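Local atomic coordinates of beta-lactamase (Sphaerobacter thermophilus, PDB entry 4EWF), a protein that probably hydrolyses beta-lactams to substituted beta-amino acids, as a member of the class A beta-lactamase family. Residues M191-Q196 and V227-T232; G235-A240 and A262-T267; V54-M59 and G214-S219; A61-V66 and D104-T109. One frame throughout, in Å; residues are numbered along the deposited sequence.

Interaction 1: M191-Q196 and V227-T232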
loop_
_atom_site.group_PDB
_atom_site.type_symbol
_atom_site.label_atom_id
_atom_site.label_comp_id
_atom_site.label_asym_id
_atom_site.label_seq_id
_atom_site.Cartn_x
_atom_site.Cartn_y
_atom_site.Cartn_z
HETATM N N MSE A 191 2.266 11.353 2.792
HETATM C CA MSE A 191 3.336 10.344 2.830
HETATM C C MSE A 191 3.218 9.395 1.633
HETATM O O MSE A 191 4.210 9.104 0.962
HETATM C CB MSE A 191 3.292 9.511 4.116
HETATM C CG MSE A 191 3.858 10.192 5.331
HETATM SE SE MSE A 191 5.800 10.512 5.156
HETATM C CE MSE A 191 6.055 11.509 6.826
ATOM N N LEU A 192 2.009 8.885 1.393
ATOM C CA LEU A 192 1.784 7.985 0.258
ATOM C C LEU A 192 2.175 8.639 -1.067
ATOM O O LEU A 192 2.644 7.964 -1.980
ATOM C CB LEU A 192 0.330 7.494 0.215
ATOM C CG LEU A 192 -0.012 6.560 1.377
ATOM C CD1 LEU A 192 -1.509 6.331 1.460
ATOM C CD2 LEU A 192 0.744 5.222 1.233
ATOM N N GLU A 193 2.021 9.954 -1.156
ATOM C CA GLU A 193 2.410 10.673 -2.367
ATOM C C GLU A 193 3.929 10.626 -2.580
ATOM O O GLU A 193 4.423 10.878 -3.678
ATOM C CB GLU A 193 1.906 12.122 -2.334
ATOM C CG GLU A 193 0.379 12.230 -2.424
ATOM C CD GLU A 193 -0.155 13.657 -2.259
ATOM O OE1 GLU A 193 0.548 14.618 -2.637
ATOM O OE2 GLU A 193 -1.296 13.807 -1.760
ATOM N N LYS A 194 4.669 10.290 -1.531
ATOM C CA LYS A 194 6.128 10.249 -1.639
ATOM C C LYS A 194 6.662 8.884 -2.111
ATOM O O LYS A 194 7.872 8.679 -2.212
ATOM C CB LYS A 194 6.761 10.721 -0.324
ATOM C CG LYS A 194 6.487 12.217 -0.104
ATOM C CD LYS A 194 7.316 12.806 0.998
ATOM C CE LYS A 194 7.100 14.311 1.074
ATOM N NZ LYS A 194 5.654 14.635 1.217
ATOM N N GLN A 195 5.744 7.962 -2.403
ATOM C CA GLN A 195 6.063 6.673 -3.033
ATOM C C GLN A 195 7.105 6.842 -4.148
ATOM O O GLN A 195 6.915 7.641 -5.062
ATOM C CB GLN A 195 4.775 6.060 -3.606
ATOM C CG GLN A 195 4.957 4.776 -4.408
ATOM C CD GLN A 195 5.739 3.727 -3.652
ATOM O OE1 GLN A 195 6.820 3.343 -4.069
ATOM N NE2 GLN A 195 5.189 3.251 -2.538
ATOM N N GLN A 196 8.207 6.102 -4.079
ATOM C CA GLN A 196 9.282 6.316 -5.051
ATOM C C GLN A 196 9.229 5.425 -6.294
ATOM O O GLN A 196 9.970 5.660 -7.248
ATOM C CB GLN A 196 10.656 6.218 -4.381
ATOM C CG GLN A 196 10.874 7.328 -3.369
ATOM C CD GLN A 196 12.340 7.565 -3.067
ATOM O OE1 GLN A 196 13.219 6.836 -3.547
ATOM N NE2 GLN A 196 12.616 8.600 -2.275
ATOM N N VAL A 227 -1.131 -0.541 -3.563
ATOM C CA VAL A 227 -2.388 -0.108 -2.964
ATOM C C VAL A 227 -2.356 1.396 -2.834
ATOM O O VAL A 227 -1.446 1.938 -2.215
ATOM C CB VAL A 227 -2.571 -0.708 -1.546
ATOM C CG1 VAL A 227 -3.767 -0.035 -0.834
ATOM C CG2 VAL A 227 -2.734 -2.227 -1.613
ATOM N N GLY A 228 -3.320 2.094 -3.426
ATOM C CA GLY A 228 -3.279 3.543 -3.326
ATOM C C GLY A 228 -4.447 4.285 -3.938
ATOM O O GLY A 228 -5.545 3.739 -4.068
ATOM N N PHE A 229 -4.208 5.539 -4.314
ATOM C CA PHE A 229 -5.269 6.369 -4.832
ATOM C C PHE A 229 -4.746 7.268 -5.939
ATOM O O PHE A 229 -3.559 7.584 -6.003
ATOM C CB PHE A 229 -5.839 7.247 -3.716
ATOM C CG PHE A 229 -4.868 8.271 -3.221
ATOM C CD1 PHE A 229 -4.876 9.560 -3.738
ATOM C CD2 PHE A 229 -3.919 7.940 -2.259
ATOM C CE1 PHE A 229 -3.970 10.513 -3.287
ATOM C CE2 PHE A 229 -3.010 8.892 -1.801
ATOM C CZ PHE A 229 -3.026 10.170 -2.324
ATOM N N ILE A 230 -5.654 7.681 -6.807
ATOM C CA ILE A 230 -5.352 8.705 -7.795
ATOM C C ILE A 230 -6.441 9.770 -7.746
ATOM O O ILE A 230 -7.632 9.461 -7.846
ATOM C CB ILE A 230 -5.244 8.121 -9.209
ATOM C CG1 ILE A 230 -4.099 7.110 -9.273
ATOM C CG2 ILE A 230 -5.020 9.227 -10.225
ATOM C CD1 ILE A 230 -4.161 6.231 -10.480
ATOM N N THR A 231 -6.030 11.024 -7.589
ATOM C CA THR A 231 -6.973 12.126 -7.474
ATOM C C THR A 231 -6.790 13.105 -8.628
ATOM O O THR A 231 -5.674 13.544 -8.904
ATOM C CB THR A 231 -6.787 12.884 -6.139
ATOM O OG1 THR A 231 -7.201 12.051 -5.055
ATOM C CG2 THR A 231 -7.617 14.159 -6.116
ATOM N N THR A 232 -7.882 13.414 -9.322
ATOM C CA THR A 232 -7.898 14.508 -10.294
ATOM C C THR A 232 -9.018 15.473 -9.902
ATOM O O THR A 232 -9.809 15.173 -9.003
ATOM C CB THR A 232 -8.146 14.007 -11.733
ATOM O OG1 THR A 232 -9.555 13.842 -11.951
ATOM C CG2 THR A 232 -7.441 12.692 -11.982
#

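Interaction 2: G235-A240 and A262-T267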
loop_
_atom_site.group_PDB
_atom_site.type_symbol
_atom_site.label_atom_id
_atom_site.label_comp_id
_atom_site.label_asym_id
_atom_site.label_seq_id
_atom_site.Cartn_x
_atom_site.Cartn_y
_atom_site.Cartn_z
ATOM N N GLY A 235 -12.342 13.817 -9.548
ATOM C CA GLY A 235 -12.609 12.859 -8.482
ATOM C C GLY A 235 -11.444 11.923 -8.185
ATOM O O GLY A 235 -10.368 12.049 -8.779
ATOM N N THR A 236 -11.658 10.978 -7.271
ATOM C CA THR A 236 -10.580 10.094 -6.822
ATOM C C THR A 236 -10.871 8.620 -7.084
ATOM O O THR A 236 -11.961 8.132 -6.793
ATOM C CB THR A 236 -10.291 10.280 -5.315
ATOM O OG1 THR A 236 -9.820 11.610 -5.087
ATOM C CG2 THR A 236 -9.225 9.290 -4.841
ATOM N N LEU A 237 -9.880 7.923 -7.629
ATOM C CA LEU A 237 -9.961 6.498 -7.861
ATOM C C LEU A 237 -9.220 5.740 -6.749
ATOM O O LEU A 237 -8.053 6.025 -6.472
ATOM C CB LEU A 237 -9.305 6.171 -9.206
ATOM C CG LEU A 237 -9.422 4.715 -9.643
ATOM C CD1 LEU A 237 -10.847 4.471 -10.125
ATOM C CD2 LEU A 237 -8.427 4.404 -10.743
ATOM N N VAL A 238 -9.878 4.774 -6.114
ATOM C CA VAL A 238 -9.163 3.926 -5.149
ATOM C C VAL A 238 -8.756 2.620 -5.819
ATOM O O VAL A 238 -9.572 1.973 -6.458
ATOM C CB VAL A 238 -10.017 3.623 -3.901
ATOM C CG1 VAL A 238 -9.310 2.637 -2.990
ATOM C CG2 VAL A 238 -10.347 4.921 -3.153
ATOM N N VAL A 239 -7.491 2.235 -5.660
ATOM C CA VAL A 239 -6.958 1.062 -6.337
ATOM C C VAL A 239 -6.185 0.133 -5.393
ATOM O O VAL A 239 -5.174 0.516 -4.821
ATOM C CB VAL A 239 -6.023 1.479 -7.495
ATOM C CG1 VAL A 239 -5.388 0.235 -8.154
ATOM C CG2 VAL A 239 -6.795 2.329 -8.501
ATOM N N ALA A 240 -6.671 -1.088 -5.235
ATOM C CA ALA A 240 -5.941 -2.092 -4.465
ATOM C C ALA A 240 -5.761 -3.341 -5.335
ATOM O O ALA A 240 -6.713 -4.073 -5.601
ATOM C CB ALA A 240 -6.693 -2.420 -3.163
ATOM N N ALA A 262 -6.663 1.163 -17.369
ATOM C CA ALA A 262 -7.970 0.803 -17.881
ATOM C C ALA A 262 -9.045 1.326 -16.934
ATOM O O ALA A 262 -10.112 1.715 -17.365
ATOM C CB ALA A 262 -8.086 -0.718 -18.029
ATOM N N ALA A 263 -8.754 1.323 -15.634
ATOM C CA ALA A 263 -9.714 1.820 -14.647
ATOM C C ALA A 263 -9.884 3.341 -14.742
ATOM O O ALA A 263 -11.001 3.864 -14.625
ATOM C CB ALA A 263 -9.296 1.396 -13.225
ATOM N N LEU A 264 -8.780 4.046 -14.989
ATOM C CA LEU A 264 -8.830 5.496 -15.160
ATOM C C LEU A 264 -9.678 5.870 -16.381
ATOM O O LEU A 264 -10.488 6.804 -16.329
ATOM C CB LEU A 264 -7.416 6.087 -15.276
ATOM C CG LEU A 264 -6.559 6.161 -13.994
ATOM C CD1 LEU A 264 -5.087 6.405 -14.339
ATOM C CD2 LEU A 264 -7.054 7.248 -13.029
ATOM N N GLN A 265 -9.488 5.140 -17.474
ATOM C CA GLN A 265 -10.313 5.339 -18.670
ATOM C C GLN A 265 -11.782 4.992 -18.412
ATOM O O GLN A 265 -12.684 5.734 -18.802
ATOM C CB GLN A 265 -9.766 4.508 -19.839
ATOM C CG GLN A 265 -8.377 4.953 -20.331
ATOM C CD GLN A 265 -7.734 3.937 -21.269
ATOM O OE1 GLN A 265 -8.262 2.843 -21.475
ATOM N NE2 GLN A 265 -6.589 4.292 -21.832
ATOM N N ALA A 266 -12.027 3.863 -17.744
ATOM C CA ALA A 266 -13.409 3.407 -17.533
ATOM C C ALA A 266 -14.245 4.418 -16.728
ATOM O O ALA A 266 -15.430 4.605 -16.992
ATOM C CB ALA A 266 -13.433 2.020 -16.854
ATOM N N THR A 267 -13.614 5.071 -15.758
ATOM C CA THR A 267 -14.314 5.980 -14.854
ATOM C C THR A 267 -14.306 7.419 -15.355
ATOM O O THR A 267 -14.872 8.303 -14.714
ATOM C CB THR A 267 -13.684 5.944 -13.438
ATOM O OG1 THR A 267 -12.305 6.320 -13.523
ATOM C CG2 THR A 267 -13.766 4.556 -12.870
#

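Interaction 3: V54-M59 and G214-S219. With SO4 (sulfate ion), chain E.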
loop_
_atom_site.group_PDB
_atom_site.type_symbol
_atom_site.label_atom_id
_atom_site.label_comp_id
_atom_site.label_asym_id
_atom_site.label_seq_id
_atom_site.Cartn_x
_atom_site.Cartn_y
_atom_site.Cartn_z
ATOM N N VAL A 54 1.264 -3.862 4.065
ATOM C CA VAL A 54 0.833 -3.814 5.465
ATOM C C VAL A 54 1.465 -2.633 6.224
ATOM O O VAL A 54 1.101 -2.329 7.362
ATOM C CB VAL A 54 1.111 -5.173 6.181
ATOM C CG1 VAL A 54 2.597 -5.364 6.424
ATOM C CG2 VAL A 54 0.280 -5.288 7.479
ATOM N N LYS A 55 2.400 -1.948 5.584
ATOM C CA LYS A 55 2.956 -0.751 6.194
ATOM C C LYS A 55 1.937 0.391 6.252
ATOM O O LYS A 55 2.142 1.375 6.961
ATOM C CB LYS A 55 4.253 -0.351 5.485
ATOM C CG LYS A 55 5.296 -1.456 5.622
ATOM C CD LYS A 55 6.575 -1.199 4.811
ATOM C CE LYS A 55 7.506 -2.410 4.939
ATOM N NZ LYS A 55 8.811 -2.172 4.252
ATOM N N ILE A 56 0.820 0.244 5.538
ATOM C CA ILE A 56 -0.232 1.254 5.595
ATOM C C ILE A 56 -0.912 1.268 6.961
ATOM O O ILE A 56 -0.891 2.276 7.652
ATOM C CB ILE A 56 -1.272 1.078 4.465
ATOM C CG1 ILE A 56 -0.661 1.475 3.111
ATOM C CG2 ILE A 56 -2.543 1.910 4.757
ATOM C CD1 ILE A 56 -1.556 1.098 1.909
ATOM N N PRO A 57 -1.520 0.142 7.364
ATOM C CA PRO A 57 -2.127 0.170 8.697
ATOM C C PRO A 57 -1.100 0.409 9.806
ATOM O O PRO A 57 -1.474 0.939 10.839
ATOM C CB PRO A 57 -2.770 -1.220 8.828
ATOM C CG PRO A 57 -2.106 -2.061 7.799
ATOM C CD PRO A 57 -1.769 -1.130 6.661
ATOM N N LEU A 58 0.160 0.029 9.603
ATOM C CA LEU A 58 1.204 0.336 10.592
ATOM C C LEU A 58 1.347 1.858 10.750
ATOM O O LEU A 58 1.387 2.389 11.866
ATOM C CB LEU A 58 2.549 -0.287 10.177
ATOM C CG LEU A 58 3.790 0.157 10.974
ATOM C CD1 LEU A 58 3.681 -0.180 12.460
ATOM C CD2 LEU A 58 5.057 -0.445 10.373
HETATM N N MSE A 59 1.429 2.560 9.623
HETATM C CA MSE A 59 1.490 4.018 9.650
HETATM C C MSE A 59 0.281 4.597 10.389
HETATM O O MSE A 59 0.406 5.528 11.180
HETATM C CB MSE A 59 1.535 4.577 8.229
HETATM C CG MSE A 59 1.502 6.108 8.159
HETATM SE SE MSE A 59 1.607 6.730 6.311
HETATM C CE MSE A 59 0.072 5.881 5.553
ATOM N N GLY A 214 -0.782 8.540 -4.779
ATOM C CA GLY A 214 0.084 7.995 -3.749
ATOM C C GLY A 214 -0.214 6.523 -3.651
ATOM O O GLY A 214 -1.310 6.083 -4.014
ATOM N N SER A 215 0.737 5.749 -3.154
ATOM C CA SER A 215 0.491 4.329 -2.999
ATOM C C SER A 215 1.539 3.707 -2.087
ATOM O O SER A 215 2.574 4.318 -1.801
ATOM C CB SER A 215 0.512 3.632 -4.361
ATOM O OG SER A 215 1.838 3.272 -4.737
ATOM N N LYS A 216 1.244 2.505 -1.609
ATOM C CA LYS A 216 2.250 1.671 -0.975
ATOM C C LYS A 216 2.341 0.400 -1.795
ATOM O O LYS A 216 1.359 -0.346 -1.933
ATOM C CB LYS A 216 1.901 1.310 0.474
ATOM C CG LYS A 216 3.000 0.443 1.143
ATOM C CD LYS A 216 4.270 1.283 1.333
ATOM C CE LYS A 216 5.492 0.421 1.704
ATOM N NZ LYS A 216 6.084 -0.288 0.521
ATOM N N THR A 217 3.525 0.171 -2.342
ATOM C CA THR A 217 3.818 -1.041 -3.086
ATOM C C THR A 217 4.142 -2.181 -2.134
ATOM O O THR A 217 4.409 -1.969 -0.944
ATOM C CB THR A 217 5.080 -0.833 -3.929
ATOM O OG1 THR A 217 6.113 -0.314 -3.076
ATOM C CG2 THR A 217 4.815 0.154 -5.069
ATOM N N GLY A 218 4.146 -3.388 -2.680
ATOM C CA GLY A 218 4.602 -4.564 -1.968
ATOM C C GLY A 218 5.189 -5.572 -2.940
ATOM O O GLY A 218 4.606 -5.849 -3.997
ATOM N N SER A 219 6.341 -6.132 -2.583
ATOM C CA SER A 219 7.037 -7.065 -3.460
ATOM C C SER A 219 7.738 -8.134 -2.641
ATOM O O SER A 219 8.383 -7.826 -1.647
ATOM C CB SER A 219 8.099 -6.334 -4.288
ATOM O OG SER A 219 7.588 -5.126 -4.833
HETATM S S SO4 E . 8.406 -2.908 -2.077
HETATM O O1 SO4 E . 8.068 -4.057 -1.225
HETATM O O2 SO4 E . 7.763 -1.716 -1.511
HETATM O O3 SO4 E . 9.860 -2.721 -2.119
HETATM O O4 SO4 E . 7.919 -3.119 -3.446
#

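Interaction 4: A61-V66 and D104-T109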
loop_
_atom_site.group_PDB
_atom_site.type_symbol
_atom_site.label_atom_id
_atom_site.label_comp_id
_atom_site.label_asym_id
_atom_site.label_seq_id
_atom_site.Cartn_x
_atom_site.Cartn_y
_atom_site.Cartn_z
ATOM N N ALA A 61 -1.427 3.242 12.733
ATOM C CA ALA A 61 -1.264 3.012 14.171
ATOM C C ALA A 61 -0.346 4.072 14.764
ATOM O O ALA A 61 -0.587 4.573 15.863
ATOM C CB ALA A 61 -0.721 1.618 14.447
ATOM N N VAL A 62 0.710 4.407 14.028
ATOM C CA VAL A 62 1.635 5.444 14.471
ATOM C C VAL A 62 0.944 6.802 14.637
ATOM O O VAL A 62 1.042 7.435 15.693
ATOM C CB VAL A 62 2.833 5.570 13.508
ATOM C CG1 VAL A 62 3.672 6.777 13.869
ATOM C CG2 VAL A 62 3.664 4.292 13.537
ATOM N N TYR A 63 0.228 7.256 13.613
ATOM C CA TYR A 63 -0.431 8.559 13.717
ATOM C C TYR A 63 -1.525 8.601 14.784
ATOM O O TYR A 63 -1.756 9.650 15.394
ATOM C CB TYR A 63 -0.950 9.056 12.358
ATOM C CG TYR A 63 0.165 9.587 11.480
ATOM C CD1 TYR A 63 0.434 10.954 11.419
ATOM C CD2 TYR A 63 0.976 8.727 10.752
ATOM C CE1 TYR A 63 1.463 11.451 10.633
ATOM C CE2 TYR A 63 2.012 9.211 9.966
ATOM C CZ TYR A 63 2.251 10.580 9.909
ATOM O OH TYR A 63 3.285 11.066 9.134
ATOM N N ARG A 64 -2.188 7.471 15.027
ATOM C CA ARG A 64 -3.182 7.412 16.104
ATOM C C ARG A 64 -2.505 7.596 17.457
ATOM O O ARG A 64 -3.059 8.223 18.360
ATOM C CB ARG A 64 -3.948 6.087 16.088
ATOM C CG ARG A 64 -4.902 5.937 14.924
ATOM C CD ARG A 64 -5.912 4.845 15.200
ATOM N NE ARG A 64 -6.812 4.668 14.069
ATOM C CZ ARG A 64 -7.685 3.670 13.959
ATOM N NH1 ARG A 64 -7.772 2.750 14.915
ATOM N NH2 ARG A 64 -8.466 3.585 12.889
ATOM N N ALA A 65 -1.296 7.048 17.587
ATOM C CA ALA A 65 -0.499 7.241 18.797
ATOM C C ALA A 65 -0.150 8.718 18.968
ATOM O O ALA A 65 -0.182 9.256 20.082
ATOM C CB ALA A 65 0.780 6.391 18.734
ATOM N N VAL A 66 0.202 9.367 17.860
ATOM C CA VAL A 66 0.485 10.799 17.870
ATOM C C VAL A 66 -0.776 11.583 18.238
ATOM O O VAL A 66 -0.711 12.509 19.037
ATOM C CB VAL A 66 1.041 11.293 16.512
ATOM C CG1 VAL A 66 1.218 12.811 16.524
ATOM C CG2 VAL A 66 2.361 10.609 16.198
ATOM N N ASP A 104 11.073 10.623 10.337
ATOM C CA ASP A 104 12.017 9.990 9.419
ATOM C C ASP A 104 11.632 8.518 9.201
ATOM O O ASP A 104 11.632 8.020 8.072
ATOM C CB ASP A 104 13.451 9.997 9.975
ATOM C CG ASP A 104 14.067 11.399 10.062
ATOM O OD1 ASP A 104 13.594 12.343 9.385
ATOM O OD2 ASP A 104 15.056 11.534 10.821
ATOM N N LEU A 105 11.337 7.812 10.292
ATOM C CA LEU A 105 11.018 6.385 10.189
ATOM C C LEU A 105 9.770 6.117 9.351
ATOM O O LEU A 105 9.741 5.170 8.553
ATOM C CB LEU A 105 10.881 5.747 11.571
ATOM C CG LEU A 105 12.110 5.755 12.486
ATOM C CD1 LEU A 105 11.816 4.895 13.714
ATOM C CD2 LEU A 105 13.335 5.239 11.768
ATOM N N VAL A 106 8.737 6.927 9.548
ATOM C CA VAL A 106 7.511 6.788 8.761
ATOM C C VAL A 106 7.835 7.033 7.295
ATOM O O VAL A 106 7.427 6.268 6.421
ATOM C CB VAL A 106 6.414 7.780 9.241
ATOM C CG1 VAL A 106 5.184 7.725 8.329
ATOM C CG2 VAL A 106 6.023 7.447 10.670
ATOM N N TYR A 107 8.602 8.089 7.033
ATOM C CA TYR A 107 8.963 8.432 5.661
ATOM C C TYR A 107 9.736 7.318 4.943
ATOM O O TYR A 107 9.392 6.947 3.815
ATOM C CB TYR A 107 9.749 9.756 5.577
ATOM C CG TYR A 107 10.326 9.923 4.194
ATOM C CD1 TYR A 107 9.513 10.304 3.128
ATOM C CD2 TYR A 107 11.661 9.643 3.937
ATOM C CE1 TYR A 107 10.013 10.415 1.854
ATOM C CE2 TYR A 107 12.177 9.755 2.664
ATOM C CZ TYR A 107 11.348 10.134 1.629
ATOM O OH TYR A 107 11.848 10.251 0.363
ATOM N N LEU A 108 10.771 6.786 5.588
ATOM C CA LEU A 108 11.544 5.681 5.019
ATOM C C LEU A 108 10.701 4.418 4.831
ATOM O O LEU A 108 10.815 3.709 3.826
ATOM C CB LEU A 108 12.782 5.379 5.881
ATOM C CG LEU A 108 13.793 6.525 5.947
ATOM C CD1 LEU A 108 14.848 6.216 6.987
ATOM C CD2 LEU A 108 14.432 6.772 4.583
ATOM N N THR A 109 9.835 4.154 5.799
ATOM C CA THR A 109 8.914 3.021 5.724
ATOM C C THR A 109 8.020 3.072 4.456
ATOM O O THR A 109 7.886 2.083 3.732
ATOM C CB THR A 109 8.044 2.937 7.005
ATOM O OG1 THR A 109 8.867 2.548 8.118
ATOM C CG2 THR A 109 6.917 1.906 6.843
#

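Interaction 1: M191-Q196 and V227-T232
F229 carries its ring from strand 223-232, in the antiparallel sheet of this class A beta-lactamase fold, across to L192 and E193 near the end of helix 182-192. The two residues approach the same end of the ring in different ways. L192 comes in at the edge, close to the ring plane, with CB 4.1 Å from CE2 of F229. E193 arrives obliquely instead, its CG 4.0 Å from CZ of F229. The phenyl group gets there because CG of F229 sits between its own backbone N and carbonyl carbon (chi1 67°), which swings the ring over to the helix end. No hydrogen bond spans the segments, so the join is packing alone.

Around it, V171 and L174 of helix 164-175 touch F229 and L192 respectively. The chain turns at the helix end, in a type I turn from L192 to Q195, and NE2 of Q195, the last residue of that turn, bonds to the carbonyl of S215 on strand 212-220. E193 is extended beyond CG and runs past the ring to a long, weak ion pair with R212. Its carboxylate plane is turned 66° from the phenyl plane, and OE2 of E193 lies 4.1 Å from CZ of F229.

Interaction 2: G235-A240 and A262-T267
L237 of strand 235-244 meets A263, L264 and T267 at the end of helix 249-266, where this C-terminal helix covers one face of the antiparallel sheet in the alpha-beta-alpha sandwich of the enzyme. The strand alternates in the usual way: L237 faces this helix, while V238 beside it packs on helix 164-175 across the sheet.

Apolar contacts do the joining. L237 holds its CG anti to the backbone N (chi1 -175°), and this carries the two methyls of the fork out to the helix, where they go to different partners. CD2 takes A263, with CB of A263 4.0 Å away, and also the side chain of L264, which crosses it obliquely. CD1 goes to T267 instead, 4.0 Å from its CG2, the two side chains crossing at about a right angle; T267 was modelled in two conformers, so this half of the contact is less certain. I32 of strand 27-33 touches both L237 and A263, and V14 of helix 12-22 also lies on A263.

Hydrogen bonding stays on the helix side. The carbonyl O of A263 accepts from T267 N at 3.1 Å and, in the conformer described, from T267 OG1, the two donors reaching it from opposite faces of its plane. The closest approach between the two segments is methyl to methyl, L237 CD2 to L264 CD2 at 3.9 Å.

Interaction 3: V54-M59 and G214-S219
K55 and K216 bring together what look like two family motifs of the class A active site: the lysine of an SxxK sequence starting at S52, at the head of helix 55-67, and the lysine of the K-T-G run on strand 212-220. The two chains touch through their carbons, CD of K55 lying 3.7 Å from CE of K216. K55 is extended beyond CG, whereas K216 bends at chi2 (68°) and again at chi4, and it is the CE beyond the first bend that meets K55. Their amino ends stay 5.0 Å apart, NZ to NZ, yet both NZ atoms bond to the hydroxyl of S113; that of K55 also bonds to OD1 of N115. K216 NZ makes a further bond to the carbonyl O of T217, 2.8 Å long. Nearer its backbone, K216 has CB 3.7 Å from CG1 of I56, the two side chains sliding past each other in opposite directions.

A sulfate, probably from the crystallisation liquor, occupies the site. T217 OG1 donates to its O2 at 2.7 Å, and S52 OG also bonds to it.

The contact lies where the helical part of the protein meets the edge strand of the sheet. K55 packs on T109 of helix 102-111 and T118 of helix 115-125, K216 touches L192 of helix 182-192, and the backbone of K216 pairs with V227 on the neighbouring strand 223-232.

Interaction 4: A61-V66 and D104-T109
Helices 55-67 and 102-111 of the helical domain of this class A beta-lactamase fold come nearest at V62 and V106, whose CA atoms stand 8.3 Å apart. Both segments keep regular helical backbone bonds throughout, and the join between them is purely apolar.

V106 does most of the work, splitting its two methyls between two residues of the facing helix. CG2 meets CG1 of V62 at 4.0 Å, and here the two valine side chains slide past each other in opposite directions. CG1 of V106 turns to Y63 and lies at the edge of its ring, near the ring plane, rather than over a face. V106 has CG1 anti to its backbone N (chi1 174°) and CG2 anti to the carbonyl carbon, and this divergence lets one short side chain serve both neighbours. The same CG1 also packs against the selenomethionine M59, one turn before Y63.

Y63 is buried, and its ring reaches on to helix 182-192, touching A187, M188 and M191, so the phenol links three helices. On the other helix, T109 is tied back to its own backbone: OG1 bonds to the carbonyl O of L105 at 2.8 Å, tilted 34° from the carbonyl plane. T109 N reaches that oxygen from the opposite face, and the side chain of T109 packs on helix 115-125. Back at the contact, the methyl CG1 of V106 sits 3.9 Å from CE2 of Y63 and equally far from the OH of Y63.

Overall arrangement
From the N terminus, helix 55-67 opens two contacts in succession. Its first turns begin interaction 3, and its later ones begin interaction 4, which closes first, at 104-109, within the longer loop of interaction 3. Interaction 1 then opens at 191-196, before interaction 3 closes on strand 212-220, and itself closes on the next strand at 227-232, so interactions 1 and 3 cross. Interaction 2 follows in series, from strand 235-244 to the C-terminal helix. Interaction 4 binds helices to each other; interactions 1 and 3 join helical elements to neighbouring strands, and interaction 2 adds a helix farther across the same sheet, about 28 Å from interaction 4, centre to centre.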